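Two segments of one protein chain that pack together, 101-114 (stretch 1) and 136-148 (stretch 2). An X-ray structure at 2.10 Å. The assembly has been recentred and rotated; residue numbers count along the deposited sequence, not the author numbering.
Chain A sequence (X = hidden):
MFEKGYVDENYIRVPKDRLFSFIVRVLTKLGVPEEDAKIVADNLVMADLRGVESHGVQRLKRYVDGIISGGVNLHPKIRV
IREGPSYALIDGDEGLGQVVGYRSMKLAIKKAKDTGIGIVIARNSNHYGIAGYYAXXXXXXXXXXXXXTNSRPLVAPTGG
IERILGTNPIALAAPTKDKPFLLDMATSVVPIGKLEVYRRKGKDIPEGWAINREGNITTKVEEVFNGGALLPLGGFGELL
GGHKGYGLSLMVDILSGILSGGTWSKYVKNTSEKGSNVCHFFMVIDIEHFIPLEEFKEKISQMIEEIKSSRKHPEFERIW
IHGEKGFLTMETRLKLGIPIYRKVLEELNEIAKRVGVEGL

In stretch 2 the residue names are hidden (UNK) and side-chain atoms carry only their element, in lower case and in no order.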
# COMPACT_ATOMS: atom_id res chain seq x y z
N GLY A 101 -20.16 3.73 -2.44
CA GLY A 101 -18.83 4.19 -2.82
C GLY A 101 -18.84 5.48 -3.64
O GLY A 101 -17.97 6.33 -3.48
N TYR A 102 -19.83 5.62 -4.52
CA TYR A 102 -19.96 6.82 -5.34
C TYR A 102 -20.21 8.05 -4.47
O TYR A 102 -19.55 9.08 -4.63
CB TYR A 102 -21.12 6.67 -6.32
CG TYR A 102 -21.30 7.85 -7.26
CD1 TYR A 102 -20.55 7.95 -8.43
CD2 TYR A 102 -22.22 8.86 -6.97
CE1 TYR A 102 -20.71 9.03 -9.30
CE2 TYR A 102 -22.39 9.95 -7.84
CZ TYR A 102 -21.62 10.02 -9.00
OH TYR A 102 -21.79 11.07 -9.88
N ARG A 103 -21.16 7.95 -3.55
CA ARG A 103 -21.49 9.06 -2.66
C ARG A 103 -20.36 9.35 -1.68
O ARG A 103 -20.10 10.51 -1.35
CB ARG A 103 -22.79 8.77 -1.88
CG ARG A 103 -24.01 8.57 -2.77
CD ARG A 103 -24.32 9.82 -3.57
NE ARG A 103 -25.24 9.53 -4.67
CZ ARG A 103 -25.61 10.42 -5.60
NH1 ARG A 103 -25.12 11.65 -5.57
NH2 ARG A 103 -26.44 10.06 -6.57
N SER A 104 -19.70 8.30 -1.21
CA SER A 104 -18.60 8.46 -0.28
C SER A 104 -17.42 9.16 -0.95
O SER A 104 -16.81 10.05 -0.36
CB SER A 104 -18.13 7.10 0.25
OG SER A 104 -19.10 6.52 1.10
N MSE A 105 -17.11 8.77 -2.18
CA MSE A 105 -16.00 9.39 -2.90
C MSE A 105 -16.32 10.83 -3.27
O MSE A 105 -15.44 11.69 -3.24
CB MSE A 105 -15.64 8.58 -4.15
CG MSE A 105 -14.45 9.15 -4.93
SE MSE A 105 -12.86 9.49 -3.84
CE MSE A 105 -11.93 7.82 -4.11
N LYS A 106 -17.57 11.10 -3.64
CA LYS A 106 -17.99 12.46 -3.98
C LYS A 106 -17.77 13.36 -2.76
O LYS A 106 -17.32 14.50 -2.89
CB LYS A 106 -19.47 12.50 -4.37
CG LYS A 106 -19.77 12.08 -5.79
CD LYS A 106 -19.19 13.07 -6.79
CE LYS A 106 -19.50 12.67 -8.23
NZ LYS A 106 -19.00 13.68 -9.22
N LEU A 107 -18.07 12.85 -1.57
CA LEU A 107 -17.89 13.63 -0.35
C LEU A 107 -16.41 13.85 -0.05
O LEU A 107 -16.01 14.93 0.39
CB LEU A 107 -18.56 12.92 0.84
CG LEU A 107 -18.39 13.61 2.20
CD1 LEU A 107 -19.07 14.99 2.17
CD2 LEU A 107 -19.00 12.74 3.29
N ALA A 108 -15.59 12.83 -0.28
CA ALA A 108 -14.15 12.96 -0.05
C ALA A 108 -13.57 14.03 -0.98
O ALA A 108 -12.75 14.84 -0.56
CB ALA A 108 -13.46 11.61 -0.28
N ILE A 109 -14.00 14.02 -2.24
CA ILE A 109 -13.53 15.00 -3.22
C ILE A 109 -13.93 16.41 -2.78
O ILE A 109 -13.14 17.35 -2.88
CB ILE A 109 -14.12 14.68 -4.62
CG1 ILE A 109 -13.44 13.43 -5.18
CG2 ILE A 109 -13.93 15.87 -5.57
CD1 ILE A 109 -14.13 12.83 -6.40
N LYS A 110 -15.16 16.56 -2.29
CA LYS A 110 -15.64 17.87 -1.83
C LYS A 110 -14.80 18.39 -0.67
O LYS A 110 -14.41 19.55 -0.64
CB LYS A 110 -17.11 17.78 -1.40
CG LYS A 110 -17.71 19.11 -0.99
CD LYS A 110 -19.19 18.97 -0.67
CE LYS A 110 -19.85 20.33 -0.47
NZ LYS A 110 -21.34 20.22 -0.34
N LYS A 111 -14.52 17.52 0.30
CA LYS A 111 -13.73 17.92 1.45
C LYS A 111 -12.30 18.29 1.06
O LYS A 111 -11.75 19.26 1.57
CB LYS A 111 -13.75 16.81 2.51
CG LYS A 111 -15.12 16.66 3.20
CD LYS A 111 -15.09 15.60 4.29
CE LYS A 111 -16.44 15.50 5.01
NZ LYS A 111 -16.77 16.73 5.79
N ALA A 112 -11.70 17.52 0.15
CA ALA A 112 -10.34 17.79 -0.30
C ALA A 112 -10.31 19.15 -1.01
O ALA A 112 -9.43 19.98 -0.78
CB ALA A 112 -9.89 16.68 -1.27
N LYS A 113 -11.29 19.36 -1.88
CA LYS A 113 -11.39 20.60 -2.62
C LYS A 113 -11.40 21.80 -1.66
O LYS A 113 -10.72 22.80 -1.90
CB LYS A 113 -12.67 20.58 -3.46
CG LYS A 113 -12.92 21.80 -4.34
CD LYS A 113 -14.04 21.50 -5.32
CE LYS A 113 -13.69 20.28 -6.17
NZ LYS A 113 -14.80 19.78 -7.01
N ASP A 114 -12.14 21.67 -0.57
CA ASP A 114 -12.26 22.75 0.40
C ASP A 114 -11.17 22.86 1.45
O ASP A 114 -10.92 23.95 1.97
CB ASP A 114 -13.62 22.65 1.11
CG ASP A 114 -14.78 22.59 0.14
OD1 ASP A 114 -14.62 23.07 -1.00
OD2 ASP A 114 -15.86 22.06 0.52
N UNK A 136 -10.37 6.78 -9.72
CA UNK A 136 -10.41 7.56 -10.96
C UNK A 136 -11.30 8.78 -10.87
O UNK A 136 -11.03 9.81 -11.51
c UNK A 136 -8.78 6.85 -13.47
c UNK A 136 -9.81 5.89 -12.87
c UNK A 136 -10.47 5.07 -13.98
c UNK A 136 -10.89 6.69 -12.13
N UNK A 137 -12.36 8.69 -10.07
CA UNK A 137 -13.26 9.80 -9.89
C UNK A 137 -12.51 11.04 -9.42
O UNK A 137 -12.75 12.15 -9.90
c UNK A 137 -17.55 9.62 -7.81
se UNK A 137 -16.66 7.91 -8.05
c UNK A 137 -14.35 9.45 -8.88
c UNK A 137 -15.37 8.43 -9.40
N UNK A 138 -11.58 10.85 -8.49
CA UNK A 138 -10.80 11.96 -7.97
C UNK A 138 -9.79 12.47 -9.00
O UNK A 138 -9.61 13.68 -9.15
c UNK A 138 -10.09 11.54 -6.69
N UNK A 139 -9.13 11.56 -9.70
CA UNK A 139 -8.15 11.95 -10.70
C UNK A 139 -8.78 12.79 -11.80
O UNK A 139 -8.17 13.75 -12.28
c UNK A 139 -7.47 10.71 -11.30
N UNK A 140 -10.00 12.44 -12.21
CA UNK A 140 -10.69 13.19 -13.25
C UNK A 140 -11.06 14.58 -12.74
O UNK A 140 -11.48 15.45 -13.51
c UNK A 140 -10.82 11.19 -15.63
c UNK A 140 -11.71 11.11 -14.39
c UNK A 140 -11.96 12.46 -13.71
o UNK A 140 -10.36 10.13 -16.11
o UNK A 140 -10.58 12.31 -16.12
N UNK A 141 -10.90 14.79 -11.44
CA UNK A 141 -11.19 16.09 -10.84
C UNK A 141 -9.89 16.85 -10.57
O UNK A 141 -9.91 17.91 -9.97
c UNK A 141 -14.27 16.24 -10.51
c UNK A 141 -11.97 15.91 -9.53
o UNK A 141 -14.47 17.40 -10.09
o UNK A 141 -14.79 15.81 -11.56
c UNK A 141 -13.36 15.33 -9.72
N UNK A 142 -8.77 16.29 -11.02
CA UNK A 142 -7.48 16.93 -10.82
C UNK A 142 -6.88 16.69 -9.45
O UNK A 142 -6.13 17.52 -8.93
N UNK A 143 -7.21 15.55 -8.84
CA UNK A 143 -6.72 15.22 -7.51
C UNK A 143 -6.24 13.77 -7.44
O UNK A 143 -6.49 12.99 -8.35
c UNK A 143 -7.84 15.41 -6.49
c UNK A 143 -8.52 16.76 -6.56
se UNK A 143 -9.98 16.91 -5.33
c UNK A 143 -10.78 18.54 -6.03
N UNK A 144 -5.55 13.43 -6.36
CA UNK A 144 -5.07 12.06 -6.17
C UNK A 144 -6.18 11.31 -5.44
O UNK A 144 -6.72 11.78 -4.43
c UNK A 144 -3.80 12.00 -5.31
c UNK A 144 -1.36 12.76 -5.25
c UNK A 144 -3.47 10.53 -4.97
c UNK A 144 -2.64 12.69 -6.04
N UNK A 145 -6.54 10.15 -5.96
CA UNK A 145 -7.58 9.37 -5.33
C UNK A 145 -7.07 8.01 -4.91
O UNK A 145 -6.34 7.35 -5.65
N UNK A 146 -7.43 7.62 -3.69
CA UNK A 146 -7.05 6.32 -3.15
C UNK A 146 -8.31 5.62 -2.66
O UNK A 146 -9.14 6.23 -1.97
c UNK A 146 -5.92 5.07 -1.29
c UNK A 146 -3.78 7.31 -1.32
c UNK A 146 -6.08 6.43 -1.97
c UNK A 146 -4.73 6.96 -2.45
N UNK A 147 -8.48 4.36 -3.03
CA UNK A 147 -9.63 3.60 -2.59
C UNK A 147 -9.24 2.17 -2.24
O UNK A 147 -8.38 1.58 -2.89
o UNK A 147 -11.88 2.94 -3.12
c UNK A 147 -10.73 3.58 -3.65
N UNK A 148 -9.88 1.63 -1.21
CA UNK A 148 -9.63 0.27 -0.76
C UNK A 148 -10.96 -0.29 -0.28
O UNK A 148 -11.90 0.47 -0.01
c UNK A 148 -5.10 2.35 1.48
c UNK A 148 -7.32 0.87 0.24
se UNK A 148 -6.40 0.99 1.96
c UNK A 148 -8.68 0.25 0.44
O HOH W 1 -15.00 19.96 -10.04

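Position 136 has four side-chain carbons, forked at the second: leucine. Leu136 turns its CA-to-CB bond away from stretch 1 and is buried, as suits an apolar side chain.

Position 137 carries an unbranched chain of two carbons, a selenium and a carbon. It points toward stretch 1 and settles as a knob among Tyr102, Met105, Lys106 and Ile109. Its terminal carbon lies 3.5 Å from Tyr102 CD1 and 3.6 Å from Lys106 CE. The residue is Met137, a selenomethionine; its SE stands 4.9 Å from the centroid of the Tyr102 ring, approached obliquely. A long, flexible, apolar chain suits a hole lined by a ring and the aliphatic part of a lysine.

Position 138 has one side-chain carbon, CB, 4.1 Å from Ile109 CG1, so it is alanine. The small side chain of Ala138 goes with a close backbone approach: the CA atoms of Ile109 and Ala138 are 6.3 Å apart. Position 139, again with one carbon, is alanine; Ala139 points away and is buried.

Position 140 has three carbons, the third bearing two oxygens: glutamate. Glu140 is exposed and out of reach of stretch 1, as suits a charged group. Position 141 has the same composition but points toward the helix. Its second side-chain carbon lies 4.2 Å from Ile109 CG2, and one of its oxygens is 3.9 Å from Lys113 NZ. It is Glu141, whose OE1 forms this long salt bridge.

Position 142 has no side-chain atoms and is glycine. At phi 81°, psi 29°, a CB would jam against the preceding carbonyl oxygen; Gly142 closes the type I turn begun at Ala139.

Position 143 repeats the two-carbon, selenium, carbon chain. Its selenium lies 4.1 Å from Ala112 CB and its terminal carbon 3.4 Å from Lys113 CE; the residue is Met143. With chi2 and chi3 both t, the chain extends far enough to bring CE to Lys113.

Position 144 has four carbons forked at the first, one arm two carbons long: isoleucine. Ile144 is out of reach, its apolar chain suited to a buried site. Position 145 has none: at Gly145 a CB would clash with Ala138 CB. Position 146, branched like 144, points away, while its backbone O meets Met105 CE at 3.9 Å; it is Ile146, likewise apolar and buried. Position 147 has one carbon and one oxygen; its CB points toward stretch 1, 4.4 Å from Met105 CE. It is Ser147, small and buried, its OG hydrogen-bonded elsewhere in the structure. Position 148 has two carbons, a selenium and a carbon, unbranched: Met148, out of reach, its apolar chain suiting burial.

No direct hydrogen bond joins the stretches. Apolar packing around Met137, Ile109 and Met143 holds them, while one water, accepting from Lys113 NZ (3.0 Å) and donating to Glu141 OE1 (2.6 Å), reinforces the long salt bridge at the exposed margin.

Stretch 2 (136-148) LMAAEEGMIGISM
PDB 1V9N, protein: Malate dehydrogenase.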